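Side-chain contacts in DNA protection during starvation protein (Mycobacterium smegmatis, PDB 2YW6), which probably protects DNA from oxidative damage by oxidising iron with hydrogen peroxide and storing it as mineral inside a hollow shell of twelve subunits: residues K23-S26 and T27-L31; E70-T74 and L75-P79; E146-Q149 and W150-A154. All blocks are in the same frame, centred on the assembly; numbering follows the deposited sequence.

Contact 1: residues K23-S26 and T27-L31; sequences KQLS and TYNDL
Gln24 and Tyr28, one helical turn apart, are joined at their polar ends: Gln24 NE2 donates to Tyr28 OH over 3.0 Å, with an N-H...O angle of 150° and the hydroxyl somewhat tilted from the amide plane. The glutamine chain can do this because CG lies anti to the backbone N (chi1 -161°) and the chain then bends at chi2. That bend also lays its methylene over the aromatic face, a CH-pi contact with Gln24 CG 3.9 Å from the centroid of the Tyr28 ring. Long, flexible and ending in an amide, glutamine suits a place that needs a methylene over the ring and an N-H at the hydroxyl. The pair is tied further into the core, for NE2 also bonds Thr120 and the tyrosine hydroxyl meets ND1 of His141.

Beneath the side chains run the helical backbone bonds, among them Asp30 N to Ser26 O at 2.9 Å and Asn29 N to Leu25 O at 3.0 Å. Lys23 O takes Thr27 N and, at 3.4 Å, Thr27 OG1, a weak bond that turns the threonine hydroxyl back to its own helix. Ser26, small and buried, hydrogen-bonds Asp89 through its hydroxyl.

On another flank Leu25 crosses Asn29, its CD2 3.5 Å from Asn29 ND2, an apolar branch against a polar amide. Leu25 also packs on Trp40 of a neighbouring subunit. Gln24 and Tyr28 thus join helix 12-41 to helices 102-127 and 132-155, while Leu25 meets Val68 of helix 47-75, as in the packed core of a ferritin-like four-helix bundle.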
loop_
_atom_site.group_PDB
_atom_site.type_symbol
_atom_site.label_atom_id
_atom_site.label_comp_id
_atom_site.label_asym_id
_atom_site.label_seq_id
_atom_site.Cartn_x
_atom_site.Cartn_y
_atom_site.Cartn_z
ATOM N N LYS B 23 -36.853 8.046 -6.576
ATOM C CA LYS B 23 -36.801 9.501 -6.461
ATOM C C LYS B 23 -35.397 9.861 -5.983
ATOM O O LYS B 23 -34.731 10.721 -6.554
ATOM C CB LYS B 23 -37.812 10.014 -5.419
ATOM C CG LYS B 23 -39.190 10.357 -5.941
ATOM C CD LYS B 23 -39.952 9.126 -6.340
ATOM C CE LYS B 23 -41.388 9.472 -6.697
ATOM N NZ LYS B 23 -42.219 8.242 -6.856
ATOM N N GLN B 24 -34.969 9.194 -4.916
ATOM C CA GLN B 24 -33.660 9.438 -4.339
ATOM C C GLN B 24 -32.563 9.177 -5.372
ATOM O O GLN B 24 -31.611 9.953 -5.485
ATOM C CB GLN B 24 -33.461 8.548 -3.111
ATOM C CG GLN B 24 -32.354 9.027 -2.179
ATOM C CD GLN B 24 -32.741 10.258 -1.358
ATOM O OE1 GLN B 24 -33.733 10.938 -1.652
ATOM N NE2 GLN B 24 -31.950 10.550 -0.331
ATOM N N LEU B 25 -32.706 8.092 -6.125
ATOM C CA LEU B 25 -31.732 7.730 -7.142
ATOM C C LEU B 25 -31.517 8.862 -8.158
ATOM O O LEU B 25 -30.376 9.204 -8.487
ATOM C CB LEU B 25 -32.193 6.469 -7.877
ATOM C CG LEU B 25 -31.176 5.533 -8.546
ATOM C CD1 LEU B 25 -31.788 4.970 -9.810
ATOM C CD2 LEU B 25 -29.881 6.257 -8.879
ATOM N N SER B 26 -32.606 9.435 -8.661
ATOM C CA SER B 26 -32.496 10.509 -9.638
ATOM C C SER B 26 -31.884 11.768 -9.032
ATOM O O SER B 26 -31.142 12.490 -9.703
ATOM C CB SER B 26 -33.871 10.823 -10.235
ATOM O OG SER B 26 -34.455 9.647 -10.765
ATOM N N THR B 27 -32.194 12.035 -7.766
ATOM C CA THR B 27 -31.649 13.205 -7.079
ATOM C C THR B 27 -30.138 13.080 -6.937
ATOM O O THR B 27 -29.412 14.065 -7.094
ATOM C CB THR B 27 -32.250 13.376 -5.674
ATOM O OG1 THR B 27 -33.609 13.803 -5.790
ATOM C CG2 THR B 27 -31.457 14.406 -4.870
ATOM N N TYR B 28 -29.671 11.872 -6.619
ATOM C CA TYR B 28 -28.244 11.623 -6.476
ATOM C C TYR B 28 -27.544 11.780 -7.817
ATOM O O TYR B 28 -26.528 12.466 -7.914
ATOM C CB TYR B 28 -27.991 10.217 -5.933
ATOM C CG TYR B 28 -28.339 10.029 -4.466
ATOM C CD1 TYR B 28 -28.420 8.746 -3.905
ATOM C CD2 TYR B 28 -28.534 11.129 -3.623
ATOM C CE1 TYR B 28 -28.691 8.570 -2.541
ATOM C CE2 TYR B 28 -28.804 10.966 -2.264
ATOM C CZ TYR B 28 -28.878 9.686 -1.726
ATOM O OH TYR B 28 -29.154 9.527 -0.388
ATOM N N ASN B 29 -28.088 11.155 -8.857
ATOM C CA ASN B 29 -27.473 11.260 -10.174
ATOM C C ASN B 29 -27.376 12.725 -10.583
ATOM O O ASN B 29 -26.306 13.203 -11.004
ATOM C CB ASN B 29 -28.282 10.493 -11.221
ATOM C CG ASN B 29 -28.189 8.991 -11.043
ATOM O OD1 ASN B 29 -27.266 8.491 -10.415
ATOM N ND2 ASN B 29 -29.141 8.263 -11.615
ATOM N N ASP B 30 -28.494 13.435 -10.454
ATOM C CA ASP B 30 -28.538 14.848 -10.802
ATOM C C ASP B 30 -27.538 15.585 -9.921
ATOM O O ASP B 30 -26.868 16.525 -10.363
ATOM C CB ASP B 30 -29.949 15.396 -10.577
ATOM C CG ASP B 30 -30.151 16.781 -11.185
ATOM O OD1 ASP B 30 -29.212 17.301 -11.826
ATOM O OD2 ASP B 30 -31.252 17.350 -11.022
ATOM N N LEU B 31 -27.411 15.123 -8.679
ATOM C CA LEU B 31 -26.504 15.745 -7.726
ATOM C C LEU B 31 -25.038 15.609 -8.054
ATOM O O LEU B 31 -24.313 16.610 -8.032
ATOM C CB LEU B 31 -26.746 15.213 -6.319
ATOM C CG LEU B 31 -25.981 15.933 -5.196
ATOM C CD1 LEU B 31 -26.019 17.451 -5.365
ATOM C CD2 LEU B 31 -26.598 15.529 -3.865
#

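Contact 2: residues E70-T74 and L75-P79; sequences ERIAT and LGKSP
Ile72 O is the main acceptor where helix 47-75 stops: Lys77 N reaches it over 3.2 Å, from above the carbonyl plane and not along a lone pair, while Gly76 N at 3.1 Å and Leu75 N add weak bonds. Leu75 N is better served by Arg71 O at 3.0 Å, and Gly76 N makes a further weak bond to Ala73 O. The amides of Gly76 and Lys77, just past the helix, thus point back to carbonyls of its last turn.

The i+5 bond to Ile72 O, paired with Gly76 N to Ala73 O, defines a Schellman motif with Gly76 as its C-prime residue. Its phi of 127° is readily taken by glycine, where a CB would be jammed against the preceding carbonyl oxygen. A CA-H...O contact from Ala73 CA to Lys77 O, 3.2 Å, accompanies the chain's turn back along the helix.

Behind the turn, the Ile72 and Pro79 side chains lie alongside each other, running opposite ways, with Ile72 CG2 meeting Pro79 CB at 3.9 Å. The branch at CB gives isoleucine a methyl directed at the loop, and the rigid, puckered proline ring offers it an apolar partner.

Within the helix Glu70 O receives two donors from opposite faces of its plane, Thr74 N and Thr74 OG1, the latter at 2.7 Å; the threonine hydroxyl thus donates to a carbonyl one turn back. Glu70 is probably an iron ligand, at a site shared between subunits, as in related Dps proteins. Leu75 CD2 lies over one face of the Arg71 guanidinium, 4.1 Å above its plane and near the rim, and the guanidinium nitrogens are all engaged: NE with Ser134, NH2 in a salt bridge to Asp131, and NH1 in another to Glu146 of a neighbouring subunit. Ser78 OG bonds the lysine end of Lys80.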
loop_
_atom_site.group_PDB
_atom_site.type_symbol
_atom_site.label_atom_id
_atom_site.label_comp_id
_atom_site.label_asym_id
_atom_site.label_seq_id
_atom_site.Cartn_x
_atom_site.Cartn_y
_atom_site.Cartn_z
ATOM N N GLU B 70 -28.981 -0.441 -6.276
ATOM C CA GLU B 70 -28.971 -1.864 -6.001
ATOM C C GLU B 70 -30.064 -2.270 -4.995
ATOM O O GLU B 70 -30.473 -3.431 -4.949
ATOM C CB GLU B 70 -27.583 -2.290 -5.531
ATOM C CG GLU B 70 -26.509 -1.881 -6.529
ATOM C CD GLU B 70 -25.292 -2.782 -6.519
ATOM O OE1 GLU B 70 -25.008 -3.408 -5.470
ATOM O OE2 GLU B 70 -24.607 -2.848 -7.563
ATOM N N ARG B 71 -30.546 -1.308 -4.214
ATOM C CA ARG B 71 -31.588 -1.585 -3.232
ATOM C C ARG B 71 -32.942 -1.662 -3.953
ATOM O O ARG B 71 -33.814 -2.444 -3.579
ATOM C CB ARG B 71 -31.599 -0.495 -2.147
ATOM C CG ARG B 71 -32.574 -0.738 -0.990
ATOM C CD ARG B 71 -32.324 -2.088 -0.313
ATOM N NE ARG B 71 -33.247 -2.344 0.795
ATOM C CZ ARG B 71 -33.359 -3.509 1.427
ATOM N NH1 ARG B 71 -32.604 -4.542 1.080
ATOM N NH2 ARG B 71 -34.228 -3.649 2.415
ATOM N N ILE B 72 -33.109 -0.859 -4.997
ATOM C CA ILE B 72 -34.346 -0.887 -5.764
ATOM C C ILE B 72 -34.450 -2.262 -6.441
ATOM O O ILE B 72 -35.482 -2.928 -6.359
ATOM C CB ILE B 72 -34.376 0.253 -6.821
ATOM C CG1 ILE B 72 -34.483 1.612 -6.107
ATOM C CG2 ILE B 72 -35.540 0.051 -7.797
ATOM C CD1 ILE B 72 -34.413 2.819 -7.030
ATOM N N ALA B 73 -33.374 -2.698 -7.086
ATOM C CA ALA B 73 -33.367 -3.999 -7.740
ATOM C C ALA B 73 -33.591 -5.120 -6.725
ATOM O O ALA B 73 -34.327 -6.069 -7.007
ATOM C CB ALA B 73 -32.038 -4.222 -8.485
ATOM N N THR B 74 -32.958 -5.019 -5.551
ATOM C CA THR B 74 -33.107 -6.045 -4.510
ATOM C C THR B 74 -34.568 -6.122 -4.086
ATOM O O THR B 74 -35.071 -7.194 -3.751
ATOM C CB THR B 74 -32.245 -5.748 -3.245
ATOM O OG1 THR B 74 -30.863 -5.696 -3.603
ATOM C CG2 THR B 74 -32.436 -6.841 -2.184
ATOM N N LEU B 75 -35.249 -4.983 -4.105
ATOM C CA LEU B 75 -36.649 -4.963 -3.719
ATOM C C LEU B 75 -37.535 -5.578 -4.806
ATOM O O LEU B 75 -38.620 -6.077 -4.520
ATOM C CB LEU B 75 -37.084 -3.533 -3.404
ATOM C CG LEU B 75 -36.444 -2.981 -2.130
ATOM C CD1 LEU B 75 -36.888 -1.554 -1.894
ATOM C CD2 LEU B 75 -36.837 -3.853 -0.963
ATOM N N GLY B 76 -37.072 -5.543 -6.050
ATOM C CA GLY B 76 -37.847 -6.128 -7.127
ATOM C C GLY B 76 -38.129 -5.249 -8.333
ATOM O O GLY B 76 -38.574 -5.748 -9.366
ATOM N N LYS B 77 -37.890 -3.948 -8.230
ATOM C CA LYS B 77 -38.148 -3.078 -9.366
ATOM C C LYS B 77 -36.862 -2.832 -10.143
ATOM O O LYS B 77 -35.779 -3.242 -9.728
ATOM C CB LYS B 77 -38.783 -1.758 -8.884
ATOM C CG LYS B 77 -39.011 -0.680 -9.958
ATOM C CD LYS B 77 -39.420 -1.267 -11.329
ATOM C CE LYS B 77 -40.649 -2.133 -11.274
ATOM N NZ LYS B 77 -40.716 -2.858 -12.577
ATOM N N SER B 78 -37.001 -2.183 -11.288
ATOM C CA SER B 78 -35.885 -1.858 -12.160
ATOM C C SER B 78 -35.531 -0.386 -11.973
ATOM O O SER B 78 -36.348 0.504 -12.241
ATOM C CB SER B 78 -36.281 -2.145 -13.613
ATOM O OG SER B 78 -35.406 -1.522 -14.528
ATOM N N PRO B 79 -34.318 -0.110 -11.469
ATOM C CA PRO B 79 -33.861 1.268 -11.246
ATOM C C PRO B 79 -33.459 1.940 -12.556
ATOM O O PRO B 79 -32.959 1.279 -13.466
ATOM C CB PRO B 79 -32.688 1.092 -10.282
ATOM C CG PRO B 79 -32.130 -0.241 -10.662
ATOM C CD PRO B 79 -33.366 -1.084 -10.896
#

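Contact 3: residues E146-Q149 and W150-A154; sequences EKFQ and WFVRA
Helix 132-155, the last of the four long helices of the bundle, carries three side-chain pairs four residues apart here: Gln149 with Arg153, Lys147 with Phe151 and Phe148 with Val152. In the first, the flat ends are stacked, the amide plane lying 28° from that of the guanidinium and Gln149 CD only 3.3 Å from Arg153 CZ. The glutamine chain is extended with CG anti to the backbone N (chi1 -166°), and the arginine, likewise extended as far as NE, brings its guanidinium across it. A salt bridge from Arg153 NE to Asp110 on helix 102-127 anchors the stack; two flat groups one turn apart on the same helix can stack so, facing helix 102-127.

Lys147 and Phe151 run side by side in the same direction, with Lys147 CD 3.8 Å from Phe151 CE2. The lysine thus uses its methylenes as an apolar partner for the ring. Phe151 also packs on Glu70 and on Phe47, each from a different neighbouring subunit.

Phe148 crosses Val152 obliquely, bringing Phe148 CE2 within 3.6 Å of Val152 CG2. Both residues are buried and lean on Met53 of helix 47-75, while the Phe148 ring meets that of Tyr113.

The backbone follows the regular helical pattern, as in Arg153 N to Gln149 O at 2.8 Å. Trp150 sets its CB 3.3 Å from Lys147 O and carries its large indole outward, against Ala73 of one neighbouring subunit and Arg99 of another. One face in the bundle and another against partner subunits is the arrangement expected of a helix in a Dps dodecamer.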
loop_
_atom_site.group_PDB
_atom_site.type_symbol
_atom_site.label_atom_id
_atom_site.label_comp_id
_atom_site.label_asym_id
_atom_site.label_seq_id
_atom_site.Cartn_x
_atom_site.Cartn_y
_atom_site.Cartn_z
ATOM N N GLU B 146 -25.723 16.358 4.926
ATOM C CA GLU B 146 -25.830 17.517 5.802
ATOM C C GLU B 146 -24.483 18.106 6.194
ATOM O O GLU B 146 -24.339 19.324 6.291
ATOM C CB GLU B 146 -26.626 17.147 7.045
ATOM C CG GLU B 146 -28.113 17.143 6.791
ATOM C CD GLU B 146 -28.887 16.461 7.885
ATOM O OE1 GLU B 146 -28.455 16.557 9.056
ATOM O OE2 GLU B 146 -29.928 15.843 7.569
ATOM N N LYS B 147 -23.498 17.246 6.430
ATOM C CA LYS B 147 -22.175 17.730 6.774
ATOM C C LYS B 147 -21.637 18.543 5.597
ATOM O O LYS B 147 -21.085 19.625 5.773
ATOM C CB LYS B 147 -21.219 16.569 7.065
ATOM C CG LYS B 147 -19.807 17.055 7.370
ATOM C CD LYS B 147 -18.730 16.049 6.992
ATOM C CE LYS B 147 -18.528 15.019 8.079
ATOM N NZ LYS B 147 -17.248 14.271 7.897
ATOM N N PHE B 148 -21.802 18.020 4.392
ATOM C CA PHE B 148 -21.321 18.715 3.210
ATOM C C PHE B 148 -21.922 20.115 3.060
ATOM O O PHE B 148 -21.208 21.069 2.731
ATOM C CB PHE B 148 -21.624 17.908 1.945
ATOM C CG PHE B 148 -21.019 18.495 0.709
ATOM C CD1 PHE B 148 -19.671 18.301 0.418
ATOM C CD2 PHE B 148 -21.784 19.284 -0.144
ATOM C CE1 PHE B 148 -19.096 18.881 -0.706
ATOM C CE2 PHE B 148 -21.223 19.873 -1.272
ATOM C CZ PHE B 148 -19.876 19.675 -1.557
ATOM N N GLN B 149 -23.233 20.224 3.285
ATOM C CA GLN B 149 -23.931 21.500 3.168
ATOM C C GLN B 149 -23.311 22.482 4.143
ATOM O O GLN B 149 -23.195 23.671 3.858
ATOM C CB GLN B 149 -25.421 21.349 3.482
ATOM C CG GLN B 149 -26.248 22.557 3.055
ATOM C CD GLN B 149 -27.621 22.610 3.711
ATOM O OE1 GLN B 149 -28.563 23.193 3.162
ATOM N NE2 GLN B 149 -27.735 22.023 4.896
ATOM N N TRP B 150 -22.918 21.984 5.306
ATOM C CA TRP B 150 -22.300 22.859 6.282
ATOM C C TRP B 150 -20.967 23.408 5.775
ATOM O O TRP B 150 -20.669 24.589 5.973
ATOM C CB TRP B 150 -22.083 22.147 7.614
ATOM C CG TRP B 150 -21.300 23.012 8.529
ATOM C CD1 TRP B 150 -21.613 24.282 8.917
ATOM C CD2 TRP B 150 -20.022 22.716 9.095
ATOM N NE1 TRP B 150 -20.602 24.802 9.684
ATOM C CE2 TRP B 150 -19.611 23.867 9.810
ATOM C CE3 TRP B 150 -19.177 21.603 9.066
ATOM C CZ2 TRP B 150 -18.391 23.927 10.489
ATOM C CZ3 TRP B 150 -17.959 21.663 9.744
ATOM C CH2 TRP B 150 -17.578 22.820 10.446
ATOM N N PHE B 151 -20.159 22.569 5.133
ATOM C CA PHE B 151 -18.878 23.048 4.615
ATOM C C PHE B 151 -19.158 24.130 3.594
ATOM O O PHE B 151 -18.435 25.116 3.505
ATOM C CB PHE B 151 -18.070 21.924 3.957
ATOM C CG PHE B 151 -17.476 20.951 4.932
ATOM C CD1 PHE B 151 -17.247 21.317 6.256
ATOM C CD2 PHE B 151 -17.120 19.672 4.524
ATOM C CE1 PHE B 151 -16.677 20.424 7.161
ATOM C CE2 PHE B 151 -16.544 18.769 5.425
ATOM C CZ PHE B 151 -16.326 19.150 6.750
ATOM N N VAL B 152 -20.224 23.937 2.826
ATOM C CA VAL B 152 -20.621 24.908 1.816
ATOM C C VAL B 152 -21.001 26.216 2.507
ATOM O O VAL B 152 -20.473 27.277 2.173
ATOM C CB VAL B 152 -21.828 24.387 0.975
ATOM C CG1 VAL B 152 -22.254 25.434 -0.039
ATOM C CG2 VAL B 152 -21.452 23.084 0.256
ATOM N N ARG B 153 -21.909 26.133 3.475
ATOM C CA ARG B 153 -22.364 27.308 4.221
ATOM C C ARG B 153 -21.207 28.027 4.913
ATOM O O ARG B 153 -21.190 29.263 4.994
ATOM C CB ARG B 153 -23.406 26.899 5.267
ATOM C CG ARG B 153 -24.635 26.290 4.655
ATOM C CD ARG B 153 -25.595 25.740 5.691
ATOM N NE ARG B 153 -26.933 25.624 5.122
ATOM C CZ ARG B 153 -27.994 25.157 5.772
ATOM N NH1 ARG B 153 -27.872 24.747 7.028
ATOM N NH2 ARG B 153 -29.186 25.124 5.171
ATOM N N ALA B 154 -20.252 27.242 5.415
ATOM C CA ALA B 154 -19.081 27.772 6.106
ATOM C C ALA B 154 -18.281 28.730 5.234
ATOM O O ALA B 154 -17.620 29.623 5.753
ATOM C CB ALA B 154 -18.185 26.626 6.584
#

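Overall arrangement
Along the chain the contacts come in series: contact 1 on helix 12-41, contact 2 at the end of helix 47-75 and the loop beyond it, contact 3 on helix 132-155. Contacts 1 and 2 have centres about 15 Å apart and touch, Leu25 CD1 lying 4.0 Å from Pro79 CB, and both reach the same neighbouring subunit. Contact 3 is about 19 Å from contact 1 and 31 Å from contact 2, centre to centre, across the chain's centre from the latter. In the dodecamer, however, the surfaces of contacts 2 and 3 come together between subunits, so regions on opposite sides of the chain's centre meet across subunit interfaces of the shell.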